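Local coordinates for protein collectin placenta 1 (Mus musculus, PDB 2OX9) that binds glycans carrying the Lewis(x) structure on leukocyte surfaces through a calcium-dependent C-type lectin carbohydrate-recognition domain, at residues S37-L40 with V41-N44; L66-S69 with E70-E74. All blocks are in the same frame, centred on the assembly; numbering follows the deposited sequence.

Contact 1 (S37-L40 with V41-N44); sequences SSHL and VFIN. With CA (calcium ion), chain L.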
loop_
_atom_site.group_PDB
_atom_site.type_symbol
_atom_site.label_atom_id
_atom_site.label_comp_id
_atom_site.label_asym_id
_atom_site.label_seq_id
_atom_site.Cartn_x
_atom_site.Cartn_y
_atom_site.Cartn_z
ATOM N N SER A 37 11.486 -3.084 10.750
ATOM C CA SER A 37 12.577 -3.074 9.785
ATOM C C SER A 37 12.018 -3.443 8.405
ATOM O O SER A 37 12.617 -4.217 7.661
ATOM C CB SER A 37 13.675 -4.065 10.189
ATOM O OG SER A 37 14.256 -3.701 11.432
ATOM N N SER A 38 10.864 -2.872 8.078
ATOM C CA SER A 38 10.210 -3.113 6.798
ATOM C C SER A 38 9.582 -1.810 6.321
ATOM O O SER A 38 9.661 -0.792 7.010
ATOM C CB SER A 38 9.127 -4.192 6.952
ATOM O OG SER A 38 8.092 -3.786 7.832
ATOM N N HIS A 39 8.955 -1.844 5.150
ATOM C CA HIS A 39 8.296 -0.661 4.614
ATOM C C HIS A 39 6.916 -1.028 4.076
ATOM O O HIS A 39 6.656 -2.193 3.769
ATOM C CB HIS A 39 9.134 -0.046 3.486
ATOM C CG HIS A 39 9.349 -0.961 2.323
ATOM N ND1 HIS A 39 8.396 -1.162 1.345
ATOM C CD2 HIS A 39 10.393 -1.759 2.000
ATOM C CE1 HIS A 39 8.844 -2.047 0.474
ATOM N NE2 HIS A 39 10.054 -2.424 0.847
ATOM N N LEU A 40 6.020 -0.049 4.002
ATOM C CA LEU A 40 4.697 -0.325 3.433
ATOM C C LEU A 40 5.016 -0.892 2.053
ATOM O O LEU A 40 5.855 -0.358 1.334
ATOM C CB LEU A 40 3.879 0.958 3.329
ATOM C CG LEU A 40 3.212 1.407 4.640
ATOM C CD1 LEU A 40 2.659 2.816 4.485
ATOM C CD2 LEU A 40 2.091 0.434 4.998
ATOM N N VAL A 41 4.350 -1.981 1.694
ATOM C CA VAL A 41 4.593 -2.678 0.436
ATOM C C VAL A 41 4.715 -1.878 -0.874
ATOM O O VAL A 41 3.919 -0.969 -1.165
ATOM C CB VAL A 41 3.516 -3.801 0.228
ATOM C CG1 VAL A 41 2.202 -3.189 -0.286
ATOM C CG2 VAL A 41 4.041 -4.851 -0.732
ATOM N N PHE A 42 5.738 -2.222 -1.648
ATOM C CA PHE A 42 5.970 -1.629 -2.968
ATOM C C PHE A 42 5.600 -2.746 -3.942
ATOM O O PHE A 42 6.213 -3.810 -3.933
ATOM C CB PHE A 42 7.448 -1.268 -3.183
ATOM C CG PHE A 42 7.979 -0.225 -2.234
ATOM C CD1 PHE A 42 9.349 0.027 -2.168
ATOM C CD2 PHE A 42 7.126 0.496 -1.405
ATOM C CE1 PHE A 42 9.859 0.971 -1.295
ATOM C CE2 PHE A 42 7.632 1.449 -0.522
ATOM C CZ PHE A 42 9.007 1.685 -0.469
ATOM N N ILE A 43 4.602 -2.511 -4.779
ATOM C CA ILE A 43 4.170 -3.536 -5.729
ATOM C C ILE A 43 4.795 -3.212 -7.085
ATOM O O ILE A 43 4.346 -2.300 -7.776
ATOM C CB ILE A 43 2.634 -3.560 -5.819
ATOM C CG1 ILE A 43 2.049 -3.743 -4.409
ATOM C CG2 ILE A 43 2.172 -4.693 -6.738
ATOM C CD1 ILE A 43 0.532 -3.701 -4.355
ATOM N N ASN A 44 5.825 -3.976 -7.450
ATOM C CA ASN A 44 6.577 -3.752 -8.681
ATOM C C ASN A 44 6.244 -4.606 -9.908
ATOM O O ASN A 44 6.856 -4.422 -10.957
ATOM C CB ASN A 44 8.077 -3.912 -8.398
ATOM C CG ASN A 44 8.486 -3.356 -7.047
ATOM O OD1 ASN A 44 8.318 -4.005 -6.006
ATOM N ND2 ASN A 44 9.022 -2.143 -7.053
HETATM CA CA CA L . 7.966 -5.275 -3.760
HETATM O O HOH W 1 9.624 -6.567 -4.528
HETATM O O HOH W 2 9.729 -3.725 -3.413
#

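Contact 2 (L66-S69 with E70-E74); sequences LTDS and EQESE. With CA (calcium ion), chain I; CA (calcium ion), chain K.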
loop_
_atom_site.group_PDB
_atom_site.type_symbol
_atom_site.label_atom_id
_atom_site.label_comp_id
_atom_site.label_asym_id
_atom_site.label_seq_id
_atom_site.Cartn_x
_atom_site.Cartn_y
_atom_site.Cartn_z
ATOM N N LEU A 66 2.624 3.910 -1.469
ATOM C CA LEU A 66 2.527 4.827 -2.601
ATOM C C LEU A 66 1.742 6.092 -2.260
ATOM O O LEU A 66 0.629 6.005 -1.739
ATOM C CB LEU A 66 1.815 4.120 -3.754
ATOM C CG LEU A 66 1.834 4.828 -5.098
ATOM C CD1 LEU A 66 3.246 4.714 -5.649
ATOM C CD2 LEU A 66 0.842 4.196 -6.070
ATOM N N THR A 67 2.300 7.261 -2.576
ATOM C CA THR A 67 1.614 8.526 -2.297
ATOM C C THR A 67 1.961 9.587 -3.336
ATOM O O THR A 67 2.915 9.430 -4.115
ATOM C CB THR A 67 2.004 9.129 -0.921
ATOM O OG1 THR A 67 3.332 9.656 -0.993
ATOM C CG2 THR A 67 1.948 8.087 0.178
ATOM N N ASP A 68 1.187 10.669 -3.341
ATOM C CA ASP A 68 1.436 11.783 -4.252
ATOM C C ASP A 68 1.303 13.076 -3.444
ATOM O O ASP A 68 0.798 14.092 -3.930
ATOM C CB ASP A 68 0.456 11.746 -5.446
ATOM C CG ASP A 68 -0.957 12.159 -5.076
ATOM O OD1 ASP A 68 -1.341 12.013 -3.905
ATOM O OD2 ASP A 68 -1.701 12.617 -5.969
ATOM N N SER A 69 1.764 13.013 -2.195
ATOM C CA SER A 69 1.729 14.151 -1.279
ATOM C C SER A 69 2.762 15.201 -1.657
ATOM O O SER A 69 2.523 16.394 -1.499
ATOM C CB SER A 69 2.005 13.699 0.158
ATOM O OG SER A 69 0.995 12.827 0.629
ATOM N N GLU A 70 3.914 14.745 -2.140
ATOM C CA GLU A 70 4.997 15.640 -2.532
ATOM C C GLU A 70 4.525 16.571 -3.643
ATOM O O GLU A 70 4.752 17.781 -3.595
ATOM C CB GLU A 70 6.203 14.828 -3.019
ATOM C CG GLU A 70 7.547 15.331 -2.510
ATOM C CD GLU A 70 8.733 14.686 -3.223
ATOM O OE1 GLU A 70 8.817 13.436 -3.258
ATOM O OE2 GLU A 70 9.587 15.437 -3.748
ATOM N N GLN A 71 3.875 15.993 -4.645
ATOM C CA GLN A 71 3.356 16.751 -5.776
ATOM C C GLN A 71 2.140 16.017 -6.331
ATOM O O GLN A 71 2.260 14.922 -6.878
ATOM C CB GLN A 71 4.426 16.886 -6.863
ATOM C CG GLN A 71 4.097 17.907 -7.942
ATOM C CD GLN A 71 5.236 18.104 -8.930
ATOM O OE1 GLN A 71 6.368 18.412 -8.542
ATOM N NE2 GLN A 71 4.941 17.931 -10.215
ATOM N N GLU A 72 0.970 16.623 -6.171
ATOM C CA GLU A 72 -0.277 16.031 -6.642
ATOM C C GLU A 72 -0.130 15.390 -8.025
ATOM O O GLU A 72 0.442 15.985 -8.943
ATOM C CB GLU A 72 -1.375 17.100 -6.661
ATOM C CG GLU A 72 -2.768 16.599 -7.010
ATOM C CD GLU A 72 -3.253 15.496 -6.079
ATOM O OE1 GLU A 72 -2.976 15.577 -4.867
ATOM O OE2 GLU A 72 -3.923 14.559 -6.562
ATOM N N SER A 73 -0.643 14.167 -8.149
ATOM C CA SER A 73 -0.615 13.385 -9.386
ATOM C C SER A 73 0.716 12.738 -9.731
ATOM O O SER A 73 0.811 11.987 -10.701
ATOM C CB SER A 73 -1.096 14.225 -10.570
ATOM O OG SER A 73 -2.495 14.430 -10.489
ATOM N N GLU A 74 1.741 13.029 -8.940
ATOM C CA GLU A 74 3.064 12.451 -9.154
ATOM C C GLU A 74 3.227 11.362 -8.102
ATOM O O GLU A 74 3.727 11.614 -7.008
ATOM C CB GLU A 74 4.135 13.532 -8.983
ATOM C CG GLU A 74 5.567 13.081 -9.235
ATOM C CD GLU A 74 6.543 14.248 -9.200
ATOM O OE1 GLU A 74 7.770 14.012 -9.250
ATOM O OE2 GLU A 74 6.082 15.407 -9.128
HETATM CA CA CA I . -3.662 13.120 -4.664
HETATM CA CA CA K . -2.970 16.273 -2.660
HETATM O O HOH W 3 5.068 11.717 -2.781
HETATM O O HOH W 4 -0.960 16.418 -3.317
HETATM O O HOH W 5 -5.371 11.767 -6.153
HETATM O O HOH W 6 -4.133 18.151 -3.856
#

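Contact 1 (S37-L40 with V41-N44)
H39 and F42 meet because their first torsions turn the two rings onto each other round the bend of the chain: in H39 CG stands between the backbone N and the carbonyl carbon (chi1 61°), while F42 carries its ring beside its own backbone N (chi1 -63°). The imidazole comes over one face of the phenyl ring in a face-to-face stack, the centroids 3.8 Å apart and the planes 30° from parallel. The overlap is closest at H39 ND1, which sits over the centre of the phenyl ring and lies 3.3 Å from F42 CE2; over the imidazole face the phenyl lies off centre, toward the rim of the imidazole. A hydrogen bond fixes the rotation of the imidazole. H39 ND1 donates to L40 O at 2.7 Å, nearly straight and close to the plane of its own ring, although it reaches the carbonyl from above the carbonyl plane. The same L40 O lies 3.1 Å from F42 CD2, so one carbonyl oxygen touches both aromatic partners. Beyond the stack the chain turns to metal: the calcium ion takes F42 O at 2.3 Å and N44 OD1 at 2.6 Å, plus two waters, and E48 and E129 complete the protein ligands. W77 meets the F42 ring, L40 packs on helix 26-35, and V41 and I43 reach I52 of helix 46-54. Strand 39-40 pairs antiparallel with strand 125-131, which places the stack where strand 39-40 gives way to the loop leading into helix 46-54.

Contact 2 (L66-S69 with E70-E74)
D68 and E72 face one calcium ion with their carboxylates turned 76° from each other, so the two flat groups cross rather than stack. Each is bidentate. D68 holds the ion through OD2 at 2.4 Å and more loosely through OD1, and E72 does so through OE2 at 2.4 Å and OE1 at 2.6 Å. The nearest oxygens of the pair, D68 OD2 and E72 OE2, stand 3.0 Å apart, a closeness that the shared cation probably makes tolerable. E72 leaves its backbone with CG anti to N (chi1 -175°) and then bends at chi2, which brings its carboxylate back toward D68 and the metal. Its OE1 also bridges to a second calcium ion, at 2.3 Å. The backbone of 70-74 grips D68 too: S73 N donates to D68 OD2 at 2.9 Å on the anti side of the carboxylate, 27° out of its plane, leaving OD2 with both a metal and an N-H. S73 lies inside the type II turn from Q71 to E74, closed by E74 N to Q71 O at 2.8 Å. A water on the second calcium ion donates to D68 O. N95, E104 and D105 add ligands to the first ion, P102 and D105 to the second. The whole loop joins strand 66-67 to its antiparallel partner 76-77, while L66 and T67 rest on strand 106-109.

In the fold
Contacts 1 and 2 follow each other along one C-type lectin domain, their centres about 17 Å apart and their nearest atoms about 5 Å apart without touching. Both bring calcium ligands together in loops that follow short strands, but at separate places. The ion of contact 1 is shared with helix 46-54 and strand 125-131. Contact 2 belongs to the sugar-binding end: the E72 side chain is about 9 Å from another calcium ion and about 11 Å from the bound galactose. E104, a ligand of the first ion of contact 2, also belongs to the glycan pocket and its calcium site, linking 66-74 to sugar recognition.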